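Local coordinates for protein PppA (Pseudomonas aeruginosa, PDB 6JKV) that regulates type VI secretion and, as a manganese-binding member of the PP2C family, probably removes phosphate from serine and threonine residues of proteins, at residues 73-78 against 104-109; 83-88 against 127-132; 94-99 against 123-128; 152-157 against 197-202. All coordinates share one frame; numbering follows the deposited sequence.

Overall arrangement
From the N terminus, helix 69-82 runs into the loop 83-88, then helix 89-114, then strand 120-129. Interaction 1 closes the helical hairpin by bringing 104-109 back to 73-78. Interaction 2 crosses it, tying the inter-helix loop to the far end of strand 120-129 and its turn, and interaction 3, which also crosses interaction 1, lays 94-99 on the same strand. Interactions 2 and 3 share Ala127 and Ala128. Interaction 4 follows in series, joining the edges of the two sheets of the PP2C sandwich at 152-157 and 197-202; the Arg97–Glu198 salt bridge links it to interaction 3. Together they tie the helices to one sheet and that sheet to the other.

Interaction 1: 73-78 against 104-109; sequences SSLIVD and NERVRQ
Leu75 swings its CG to the far side from the backbone N (chi1 178°), and Val107 turns CG2 away from its own carbonyl carbon, so that two methyl-bearing branches come together between neighbouring helices. Helices 69-82 and 89-114 form a splayed helical hairpin that packs on one sheet of the PP2C sandwich. Contact at this level is sparse: CD2 of Leu75 does all the touching from its side, and the nearest CA atoms, those of Leu75 and Val107, are still 8.9 Å apart. The Leu75 CD2 methyl lies 4.0 Å from Val107 CG2, the two side chains running antiparallel as they pass. The same methyl meets the aliphatic part of Arg106, whose chain lies nearly perpendicular to that of Leu75. Val103, one turn earlier on the second helix, also packs against Leu75, while the buried Val107 reaches Met119 in the loop ahead of strand 120-129. A bend at chi2 (89°) turns the polar end of Arg106 along its own helix, where NH1 donates to Gln109 OE1 and forms a salt bridge with Glu110. What Arg106 offers the first helix is therefore a methylene, its CG standing 3.8 Å from Leu75 CD2.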
loop_
_atom_site.group_PDB
_atom_site.type_symbol
_atom_site.label_atom_id
_atom_site.label_comp_id
_atom_site.label_asym_id
_atom_site.label_seq_id
_atom_site.Cartn_x
_atom_site.Cartn_y
_atom_site.Cartn_z
ATOM N N SER A 73 6.011 6.916 7.358
ATOM C CA SER A 73 5.889 5.648 6.589
ATOM C C SER A 73 6.694 4.548 7.287
ATOM O O SER A 73 6.188 3.420 7.372
ATOM C CB SER A 73 6.272 5.818 5.129
ATOM O OG SER A 73 7.647 6.140 4.955
ATOM N N SER A 74 7.881 4.876 7.809
ATOM C CA SER A 74 8.749 3.904 8.515
ATOM C C SER A 74 8.109 3.543 9.857
ATOM O O SER A 74 8.143 2.349 10.211
ATOM C CB SER A 74 10.160 4.401 8.665
ATOM O OG SER A 74 10.169 5.715 9.170
ATOM N N LEU A 75 7.536 4.524 10.565
ATOM C CA LEU A 75 6.823 4.282 11.850
ATOM C C LEU A 75 5.655 3.319 11.600
ATOM O O LEU A 75 5.400 2.439 12.444
ATOM C CB LEU A 75 6.327 5.600 12.456
ATOM C CG LEU A 75 5.529 5.443 13.754
ATOM C CD1 LEU A 75 6.350 4.734 14.819
ATOM C CD2 LEU A 75 5.033 6.787 14.272
ATOM N N ILE A 76 4.953 3.495 10.485
ATOM C CA ILE A 76 3.848 2.584 10.087
ATOM C C ILE A 76 4.397 1.159 9.975
ATOM O O ILE A 76 3.836 0.251 10.619
ATOM C CB ILE A 76 3.197 3.053 8.775
ATOM C CG1 ILE A 76 2.222 4.208 9.013
ATOM C CG2 ILE A 76 2.527 1.896 8.057
ATOM C CD1 ILE A 76 1.786 4.892 7.744
ATOM N N VAL A 77 5.437 0.966 9.159
ATOM C CA VAL A 77 5.927 -0.398 8.819
ATOM C C VAL A 77 6.487 -1.046 10.091
ATOM O O VAL A 77 6.218 -2.237 10.302
ATOM C CB VAL A 77 6.931 -0.408 7.647
ATOM C CG1 VAL A 77 6.290 0.089 6.355
ATOM C CG2 VAL A 77 8.180 0.387 7.950
ATOM N N ASP A 78 7.193 -0.288 10.928
ATOM C CA ASP A 78 7.802 -0.829 12.171
ATOM C C ASP A 78 6.728 -1.182 13.203
ATOM O O ASP A 78 6.892 -2.219 13.876
ATOM C CB ASP A 78 8.794 0.146 12.801
ATOM C CG ASP A 78 10.021 0.414 11.946
ATOM O OD1 ASP A 78 10.267 -0.368 10.995
ATOM O OD2 ASP A 78 10.712 1.419 12.222
ATOM N N ASN A 104 -1.300 7.030 14.145
ATOM C CA ASN A 104 -1.994 8.285 13.758
ATOM C C ASN A 104 -1.856 9.313 14.881
ATOM O O ASN A 104 -1.515 10.481 14.593
ATOM C CB ASN A 104 -3.467 8.034 13.434
ATOM C CG ASN A 104 -4.162 9.270 12.907
ATOM O OD1 ASN A 104 -3.937 9.669 11.767
ATOM N ND2 ASN A 104 -5.002 9.882 13.727
ATOM N N GLU A 105 -2.114 8.888 16.118
ATOM C CA GLU A 105 -2.088 9.797 17.292
ATOM C C GLU A 105 -0.661 10.310 17.548
ATOM O O GLU A 105 -0.494 11.525 17.812
ATOM C CB GLU A 105 -2.644 9.084 18.518
ATOM C CG GLU A 105 -2.829 10.013 19.701
ATOM C CD GLU A 105 -2.702 9.277 21.016
ATOM O OE1 GLU A 105 -1.572 8.870 21.337
ATOM O OE2 GLU A 105 -3.734 9.070 21.690
ATOM N N ARG A 106 0.334 9.420 17.490
ATOM C CA ARG A 106 1.758 9.787 17.694
ATOM C C ARG A 106 2.180 10.821 16.638
ATOM O O ARG A 106 2.860 11.809 16.998
ATOM C CB ARG A 106 2.644 8.544 17.640
ATOM C CG ARG A 106 4.120 8.827 17.398
ATOM C CD ARG A 106 4.880 9.048 18.687
ATOM N NE ARG A 106 6.285 9.315 18.419
ATOM C CZ ARG A 106 6.847 10.520 18.385
ATOM N NH1 ARG A 106 6.140 11.614 18.618
ATOM N NH2 ARG A 106 8.138 10.631 18.133
ATOM N N VAL A 107 1.805 10.596 15.376
ATOM C CA VAL A 107 2.195 11.484 14.247
ATOM C C VAL A 107 1.519 12.842 14.452
ATOM O O VAL A 107 2.188 13.879 14.258
ATOM C CB VAL A 107 1.868 10.852 12.881
ATOM C CG1 VAL A 107 1.902 11.880 11.761
ATOM C CG2 VAL A 107 2.824 9.712 12.582
ATOM N N ARG A 108 0.247 12.840 14.848
ATOM C CA ARG A 108 -0.493 14.096 15.127
ATOM C C ARG A 108 0.235 14.904 16.204
ATOM O O ARG A 108 0.465 16.101 15.989
ATOM C CB ARG A 108 -1.922 13.796 15.575
ATOM C CG ARG A 108 -2.815 13.283 14.457
ATOM C CD ARG A 108 -3.115 14.328 13.406
ATOM N NE ARG A 108 -4.136 15.264 13.857
ATOM C CZ ARG A 108 -4.679 16.210 13.101
ATOM N NH1 ARG A 108 -4.298 16.355 11.842
ATOM N NH2 ARG A 108 -5.602 17.012 13.604
ATOM N N GLN A 109 0.584 14.252 17.312
ATOM C CA GLN A 109 1.325 14.870 18.442
ATOM C C GLN A 109 2.635 15.482 17.923
ATOM O O GLN A 109 2.898 16.667 18.226
ATOM C CB GLN A 109 1.570 13.828 19.536
ATOM C CG GLN A 109 2.610 14.240 20.574
ATOM C CD GLN A 109 3.332 13.051 21.160
ATOM O OE1 GLN A 109 3.936 12.266 20.436
ATOM N NE2 GLN A 109 3.289 12.915 22.478
#

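Interaction 2: 83-88 against 127-132; sequences IPAASS and AARGNQ
Arg129 reaches from the end of strand 120-129 to the loop 83-88 and approaches the carbonyl oxygen of Ala86 with one flank of its guanidinium group. Arg129 NE and Arg129 NH2 both donate to that one oxygen, at 3.0 Å from NE to Ala86 O and 2.8 Å from NH2 to Ala86 O. The oxygen lies close to the guanidinium plane, although both N-H groups are bent away from a straight approach (138° and 147°). Arg129 NH1 turns back to its own strand and donates to Ala128 O, 2.9 Å away. Bonds from all three nitrogens limit rotation of the flat group. Along the shaft of the side chain, CD of Arg129 lies 3.5 Å from Ser87 O, and at the tip Arg129 NH2 is 3.7 Å from Ala85 CB, in the residue at the centre of an inverse gamma turn.

Away from these bonds the contact is loose. Ser87 directs its CB away from the strand, and Ala85 and Ser87 are exposed. Within the type II' turn from Arg129 to Gln132, Gly130 and Asn131 do not touch 83-88; instead Asn131 OD1 accepts from Val26 N, and Gly130 O is hydrogen-bonded to Tyr29 OH.

Nearby, Arg129 makes a cation-pi contact with Tyr92 of helix 89-114, and its NH1 also donates to Ala54 O in the loop before strand 56-63. The arginine thus joins the connection between helices 69-82 and 89-114 to the hairpin of strands 120-129 and 132-138.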
loop_
_atom_site.group_PDB
_atom_site.type_symbol
_atom_site.label_atom_id
_atom_site.label_comp_id
_atom_site.label_asym_id
_atom_site.label_seq_id
_atom_site.Cartn_x
_atom_site.Cartn_y
_atom_site.Cartn_z
ATOM N N ILE A 83 3.504 -6.203 15.609
ATOM C CA ILE A 83 2.211 -6.788 16.061
ATOM C C ILE A 83 2.286 -8.310 15.962
ATOM O O ILE A 83 2.613 -8.851 14.912
ATOM C CB ILE A 83 1.032 -6.224 15.260
ATOM C CG1 ILE A 83 0.811 -4.749 15.603
ATOM C CG2 ILE A 83 -0.218 -7.071 15.485
ATOM C CD1 ILE A 83 -0.212 -4.078 14.733
ATOM N N PRO A 84 2.002 -9.055 17.053
ATOM C CA PRO A 84 2.071 -10.515 17.015
ATOM C C PRO A 84 1.025 -11.141 16.084
ATOM O O PRO A 84 -0.115 -10.700 16.059
ATOM C CB PRO A 84 1.827 -10.950 18.467
ATOM C CG PRO A 84 1.129 -9.775 19.097
ATOM C CD PRO A 84 1.675 -8.552 18.394
ATOM N N ALA A 85 1.453 -12.148 15.324
ATOM C CA ALA A 85 0.668 -12.754 14.230
ATOM C C ALA A 85 -0.385 -13.686 14.824
ATOM O O ALA A 85 -0.126 -14.897 14.874
ATOM C CB ALA A 85 1.575 -13.487 13.266
ATOM N N ALA A 86 -1.523 -13.123 15.248
ATOM C CA ALA A 86 -2.684 -13.880 15.773
ATOM C C ALA A 86 -3.208 -14.799 14.663
ATOM O O ALA A 86 -3.232 -14.366 13.489
ATOM C CB ALA A 86 -3.757 -12.944 16.270
ATOM N N SER A 87 -3.595 -16.025 15.018
ATOM C CA SER A 87 -3.988 -17.075 14.045
ATOM C C SER A 87 -5.318 -16.689 13.388
ATOM O O SER A 87 -5.490 -16.979 12.193
ATOM C CB SER A 87 -4.064 -18.426 14.697
ATOM O OG SER A 87 -5.057 -18.431 15.706
ATOM N N SER A 88 -6.218 -16.061 14.157
ATOM C CA SER A 88 -7.539 -15.577 13.681
ATOM C C SER A 88 -7.359 -14.281 12.893
ATOM O O SER A 88 -6.881 -13.286 13.474
ATOM C CB SER A 88 -8.494 -15.370 14.818
ATOM O OG SER A 88 -9.570 -14.529 14.430
ATOM N N ALA A 127 -3.624 -8.578 4.716
ATOM C CA ALA A 127 -3.350 -9.630 5.712
ATOM C C ALA A 127 -4.114 -10.880 5.292
ATOM O O ALA A 127 -5.302 -10.752 4.939
ATOM C CB ALA A 127 -3.753 -9.169 7.084
ATOM N N ALA A 128 -3.446 -12.028 5.295
ATOM C CA ALA A 128 -4.009 -13.295 4.792
ATOM C C ALA A 128 -3.856 -14.375 5.856
ATOM O O ALA A 128 -2.819 -14.409 6.544
ATOM C CB ALA A 128 -3.348 -13.696 3.495
ATOM N N ARG A 129 -4.890 -15.204 5.982
ATOM C CA ARG A 129 -4.888 -16.457 6.775
ATOM C C ARG A 129 -5.632 -17.525 5.968
ATOM O O ARG A 129 -6.856 -17.414 5.818
ATOM C CB ARG A 129 -5.559 -16.250 8.133
ATOM C CG ARG A 129 -4.824 -15.289 9.057
ATOM C CD ARG A 129 -3.516 -15.875 9.540
ATOM N NE ARG A 129 -2.935 -15.058 10.598
ATOM C CZ ARG A 129 -2.138 -14.009 10.412
ATOM N NH1 ARG A 129 -1.805 -13.634 9.185
ATOM N NH2 ARG A 129 -1.680 -13.336 11.465
ATOM N N GLY A 130 -4.903 -18.507 5.444
ATOM C CA GLY A 130 -5.477 -19.562 4.592
ATOM C C GLY A 130 -6.228 -18.975 3.405
ATOM O O GLY A 130 -5.612 -18.228 2.602
ATOM N N ASN A 131 -7.532 -19.256 3.332
ATOM C CA ASN A 131 -8.409 -18.894 2.186
ATOM C C ASN A 131 -9.044 -17.515 2.364
ATOM O O ASN A 131 -9.838 -17.134 1.493
ATOM C CB ASN A 131 -9.524 -19.922 1.983
ATOM C CG ASN A 131 -8.967 -21.300 1.706
ATOM O OD1 ASN A 131 -7.840 -21.420 1.244
ATOM N ND2 ASN A 131 -9.720 -22.344 2.005
ATOM N N GLN A 132 -8.751 -16.803 3.450
ATOM C CA GLN A 132 -9.362 -15.474 3.682
ATOM C C GLN A 132 -8.258 -14.429 3.779
ATOM O O GLN A 132 -7.158 -14.734 4.296
ATOM C CB GLN A 132 -10.263 -15.451 4.915
ATOM C CG GLN A 132 -9.847 -16.417 6.009
ATOM C CD GLN A 132 -10.966 -16.631 6.999
ATOM O OE1 GLN A 132 -12.104 -16.905 6.609
ATOM N NE2 GLN A 132 -10.650 -16.481 8.281
#

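Interaction 3: 94-99 against 123-128; sequences GALRTG and LVLLAA
Leu96 meets Leu125 and Ala127 where helix 89-114 packs on strand 120-129, the central strand of one five-stranded antiparallel sheet in the PP2C alpha-beta sandwich. Hydrogen bonds serve each element separately. The strand pairs with its neighbours on both sides, Leu125 with Leu136 and Leu126 with Trp57. On the helix, Gly94 O accepts from Thr98 N and from Thr98 OG1, which arrive from opposite faces of the carbonyl plane, OG1 at 3.2 Å from Gly94 O. Arg97 NH2 also forms a salt bridge with Glu198 OE1 of strand 197-202.

The contact across the interface is entirely apolar. All three touching residues are buried, and Leu80 of helix 69-82 packs on both leucines, so both helices of the hairpin contribute to this core. Leu96 extends from the helix with CG opposite its carbonyl carbon (chi1 -65°), which carries CD1 down to the sheet, between two residues on the same face of the strand. A chi1 of 74° tucks CG of Leu125 over its own backbone, flanked by N and C, and the two leucines approach each other at an oblique angle, Leu96 CD1 lying 3.9 Å from Leu125 CD1. The second apolar touch is on the smaller neighbour, with Leu96 CD1 4.0 Å from Ala127 CB.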
loop_
_atom_site.group_PDB
_atom_site.type_symbol
_atom_site.label_atom_id
_atom_site.label_comp_id
_atom_site.label_asym_id
_atom_site.label_seq_id
_atom_site.Cartn_x
_atom_site.Cartn_y
_atom_site.Cartn_z
ATOM N N GLY A 94 -8.250 -6.470 13.696
ATOM C CA GLY A 94 -8.523 -5.583 14.840
ATOM C C GLY A 94 -7.243 -5.000 15.420
ATOM O O GLY A 94 -7.207 -3.778 15.685
ATOM N N ALA A 95 -6.214 -5.834 15.590
ATOM C CA ALA A 95 -4.909 -5.419 16.155
ATOM C C ALA A 95 -4.213 -4.455 15.191
ATOM O O ALA A 95 -3.605 -3.486 15.679
ATOM C CB ALA A 95 -4.042 -6.622 16.453
ATOM N N LEU A 96 -4.303 -4.708 13.876
ATOM C CA LEU A 96 -3.712 -3.813 12.850
ATOM C C LEU A 96 -4.375 -2.438 12.931
ATOM O O LEU A 96 -3.640 -1.425 12.916
ATOM C CB LEU A 96 -3.882 -4.417 11.455
ATOM C CG LEU A 96 -3.138 -5.727 11.200
ATOM C CD1 LEU A 96 -3.689 -6.409 9.964
ATOM C CD2 LEU A 96 -1.642 -5.492 11.052
ATOM N N ARG A 97 -5.707 -2.413 13.011
ATOM C CA ARG A 97 -6.493 -1.157 13.130
ATOM C C ARG A 97 -6.011 -0.360 14.345
ATOM O O ARG A 97 -5.805 0.869 14.208
ATOM C CB ARG A 97 -7.991 -1.439 13.266
ATOM C CG ARG A 97 -8.658 -1.830 11.959
ATOM C CD ARG A 97 -10.118 -2.147 12.174
ATOM N NE ARG A 97 -10.877 -2.264 10.937
ATOM C CZ ARG A 97 -11.462 -1.255 10.297
ATOM N NH1 ARG A 97 -11.361 -0.013 10.754
ATOM N NH2 ARG A 97 -12.160 -1.492 9.198
ATOM N N THR A 98 -5.836 -1.027 15.485
ATOM C CA THR A 98 -5.449 -0.369 16.755
ATOM C C THR A 98 -4.039 0.198 16.609
ATOM O O THR A 98 -3.810 1.348 17.054
ATOM C CB THR A 98 -5.536 -1.320 17.953
ATOM O OG1 THR A 98 -6.897 -1.714 18.117
ATOM C CG2 THR A 98 -5.051 -0.668 19.229
ATOM N N GLY A 99 -3.129 -0.585 16.024
ATOM C CA GLY A 99 -1.749 -0.147 15.765
ATOM C C GLY A 99 -1.724 1.105 14.911
ATOM O O GLY A 99 -0.926 2.008 15.203
ATOM N N LEU A 123 -1.586 4.509 3.559
ATOM C CA LEU A 123 -1.356 3.096 3.900
ATOM C C LEU A 123 -2.230 2.221 3.019
ATOM O O LEU A 123 -3.380 2.581 2.799
ATOM C CB LEU A 123 -1.670 2.854 5.376
ATOM C CG LEU A 123 -1.585 1.383 5.766
ATOM C CD1 LEU A 123 -0.653 1.186 6.942
ATOM C CD2 LEU A 123 -2.962 0.808 6.039
ATOM N N VAL A 124 -1.671 1.107 2.560
ATOM C CA VAL A 124 -2.447 -0.037 2.017
ATOM C C VAL A 124 -1.785 -1.302 2.553
ATOM O O VAL A 124 -0.553 -1.434 2.434
ATOM C CB VAL A 124 -2.530 -0.011 0.477
ATOM C CG1 VAL A 124 -1.165 0.025 -0.181
ATOM C CG2 VAL A 124 -3.338 -1.181 -0.051
ATOM N N LEU A 125 -2.565 -2.172 3.177
ATOM C CA LEU A 125 -2.051 -3.462 3.679
ATOM C C LEU A 125 -2.983 -4.568 3.199
ATOM O O LEU A 125 -4.153 -4.292 2.885
ATOM C CB LEU A 125 -1.869 -3.433 5.204
ATOM C CG LEU A 125 -3.113 -3.504 6.087
ATOM C CD1 LEU A 125 -3.507 -4.942 6.392
ATOM C CD2 LEU A 125 -2.873 -2.752 7.391
ATOM N N LEU A 126 -2.416 -5.764 3.075
ATOM C CA LEU A 126 -3.163 -7.025 2.896
ATOM C C LEU A 126 -2.689 -7.991 3.980
ATOM O O LEU A 126 -1.473 -8.148 4.147
ATOM C CB LEU A 126 -2.917 -7.568 1.488
ATOM C CG LEU A 126 -3.432 -8.980 1.222
ATOM C CD1 LEU A 126 -4.934 -8.958 0.991
ATOM C CD2 LEU A 126 -2.706 -9.613 0.044
ATOM N N ALA A 127 -3.624 -8.578 4.716
ATOM C CA ALA A 127 -3.350 -9.630 5.712
ATOM C C ALA A 127 -4.114 -10.880 5.292
ATOM O O ALA A 127 -5.302 -10.752 4.939
ATOM C CB ALA A 127 -3.753 -9.169 7.084
ATOM N N ALA A 128 -3.446 -12.028 5.295
ATOM C CA ALA A 128 -4.009 -13.295 4.792
ATOM C C ALA A 128 -3.856 -14.375 5.856
ATOM O O ALA A 128 -2.819 -14.409 6.544
ATOM C CB ALA A 128 -3.348 -13.696 3.495
#

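Interaction 4: 152-157 against 197-202; sequences EAISRD and SEAALH
Ile154 sets its CG2 methyl over two residues of strand 197-202, bridging the two antiparallel sheets of the PP2C sandwich near their edges. Ile154 follows directly on strand 150-153, the outermost of one sheet, and strand 197-202 is outermost in the other. Ile154 CG2 meets Ala199 CB at 4.0 Å and Leu201 CD2 at 3.9 Å. Ile154 keeps this methyl anti to its backbone N while CG1 lies beside that nitrogen (chi1 -56°). Ala199 and Leu201 are two residues apart, hence on the same face of their strand, and both point toward the isoleucine. No hydrogen bond crosses between the segments; the CA atoms of Ile154 and Ala199 are 7.2 Å apart, and the meeting is apolar.

In the next shell, the backbone of Ile154 is hydrogen-bonded to Leu143 of strand 142-147, and Arg145 of that strand touches both Ile154 and Leu201. On the other side, Ala199 pairs with Cys135 of strand 132-138. Farther out, Ser197 OG is hydrogen-bonded with His158 NE2, joining strand 197-202 to the chain just beyond Asp157. The fold at chi2 of Ile154 (-52°) brings its terminal methyl back to the same leucine, with CD1 3.9 Å from Leu201 CD2.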
loop_
_atom_site.group_PDB
_atom_site.type_symbol
_atom_site.label_atom_id
_atom_site.label_comp_id
_atom_site.label_asym_id
_atom_site.label_seq_id
_atom_site.Cartn_x
_atom_site.Cartn_y
_atom_site.Cartn_z
ATOM N N GLU A 152 -8.245 -6.490 -11.154
ATOM C CA GLU A 152 -9.406 -5.859 -10.492
ATOM C C GLU A 152 -8.911 -5.015 -9.331
ATOM O O GLU A 152 -8.148 -5.536 -8.503
ATOM C CB GLU A 152 -10.372 -6.942 -10.023
ATOM C CG GLU A 152 -11.445 -6.435 -9.092
ATOM C CD GLU A 152 -12.369 -7.529 -8.582
ATOM O OE1 GLU A 152 -12.105 -8.730 -8.884
ATOM O OE2 GLU A 152 -13.330 -7.188 -7.858
ATOM N N ALA A 153 -9.320 -3.749 -9.304
ATOM C CA ALA A 153 -8.987 -2.793 -8.235
ATOM C C ALA A 153 -9.799 -3.175 -7.001
ATOM O O ALA A 153 -11.027 -3.240 -7.101
ATOM C CB ALA A 153 -9.272 -1.375 -8.682
ATOM N N ILE A 154 -9.123 -3.451 -5.890
ATOM C CA ILE A 154 -9.791 -3.814 -4.609
ATOM C C ILE A 154 -9.976 -2.547 -3.780
ATOM O O ILE A 154 -11.084 -2.304 -3.302
ATOM C CB ILE A 154 -8.993 -4.896 -3.864
ATOM C CG1 ILE A 154 -8.791 -6.133 -4.746
ATOM C CG2 ILE A 154 -9.681 -5.249 -2.557
ATOM C CD1 ILE A 154 -10.070 -6.678 -5.353
ATOM N N SER A 155 -8.917 -1.766 -3.615
ATOM C CA SER A 155 -8.993 -0.480 -2.893
ATOM C C SER A 155 -9.514 0.594 -3.847
ATOM O O SER A 155 -9.408 0.419 -5.073
ATOM C CB SER A 155 -7.673 -0.092 -2.294
ATOM O OG SER A 155 -6.732 0.184 -3.317
ATOM N N ARG A 156 -10.044 1.671 -3.281
ATOM C CA ARG A 156 -10.522 2.856 -4.031
ATOM C C ARG A 156 -9.917 4.098 -3.380
ATOM O O ARG A 156 -10.104 4.294 -2.166
ATOM C CB ARG A 156 -12.050 2.918 -4.041
ATOM C CG ARG A 156 -12.600 4.321 -4.248
ATOM C CD ARG A 156 -14.083 4.337 -4.514
ATOM N NE ARG A 156 -14.380 3.865 -5.859
ATOM C CZ ARG A 156 -15.584 3.868 -6.409
ATOM N NH1 ARG A 156 -16.624 4.318 -5.725
ATOM N NH2 ARG A 156 -15.745 3.428 -7.647
ATOM N N ASP A 157 -9.241 4.923 -4.178
ATOM C CA ASP A 157 -8.412 6.043 -3.676
ATOM C C ASP A 157 -9.258 6.929 -2.758
ATOM O O ASP A 157 -10.397 7.273 -3.132
ATOM C CB ASP A 157 -7.824 6.849 -4.832
ATOM C CG ASP A 157 -6.738 6.125 -5.620
ATOM O OD1 ASP A 157 -6.316 5.028 -5.186
ATOM O OD2 ASP A 157 -6.321 6.657 -6.665
ATOM N N SER A 197 -10.567 2.325 5.410
ATOM C CA SER A 197 -11.466 1.521 4.559
ATOM C C SER A 197 -10.991 0.074 4.620
ATOM O O SER A 197 -9.775 -0.154 4.769
ATOM C CB SER A 197 -11.532 2.057 3.168
ATOM O OG SER A 197 -12.309 3.247 3.136
ATOM N N GLU A 198 -11.934 -0.861 4.553
ATOM C CA GLU A 198 -11.654 -2.310 4.644
ATOM C C GLU A 198 -12.396 -3.031 3.521
ATOM O O GLU A 198 -13.542 -2.651 3.196
ATOM C CB GLU A 198 -12.072 -2.851 6.010
ATOM C CG GLU A 198 -11.628 -4.287 6.248
ATOM C CD GLU A 198 -12.073 -4.865 7.578
ATOM O OE1 GLU A 198 -12.478 -4.088 8.449
ATOM O OE2 GLU A 198 -12.036 -6.100 7.724
ATOM N N ALA A 199 -11.751 -4.038 2.939
ATOM C CA ALA A 199 -12.388 -4.968 1.986
ATOM C C ALA A 199 -11.931 -6.384 2.309
ATOM O O ALA A 199 -10.712 -6.615 2.410
ATOM C CB ALA A 199 -12.058 -4.588 0.564
ATOM N N ALA A 200 -12.890 -7.291 2.479
ATOM C CA ALA A 200 -12.627 -8.728 2.694
ATOM C C ALA A 200 -12.464 -9.406 1.334
ATOM O O ALA A 200 -13.135 -8.992 0.364
ATOM C CB ALA A 200 -13.736 -9.363 3.487
ATOM N N LEU A 201 -11.583 -10.403 1.281
ATOM C CA LEU A 201 -11.274 -11.158 0.042
ATOM C C LEU A 201 -11.312 -12.648 0.354
ATOM O O LEU A 201 -10.775 -13.059 1.387
ATOM C CB LEU A 201 -9.893 -10.753 -0.480
ATOM C CG LEU A 201 -9.725 -9.291 -0.896
ATOM C CD1 LEU A 201 -8.248 -8.946 -1.028
ATOM C CD2 LEU A 201 -10.453 -9.010 -2.202
ATOM N N HIS A 202 -11.957 -13.413 -0.518
ATOM C CA HIS A 202 -11.810 -14.881 -0.593
ATOM C C HIS A 202 -10.655 -15.182 -1.549
ATOM O O HIS A 202 -10.713 -14.753 -2.704
ATOM C CB HIS A 202 -13.133 -15.518 -1.009
ATOM C CG HIS A 202 -13.000 -16.940 -1.429
ATOM N ND1 HIS A 202 -12.783 -17.975 -0.530
ATOM C CD2 HIS A 202 -13.028 -17.501 -2.653
ATOM C CE1 HIS A 202 -12.691 -19.111 -1.188
ATOM N NE2 HIS A 202 -12.851 -18.851 -2.483
#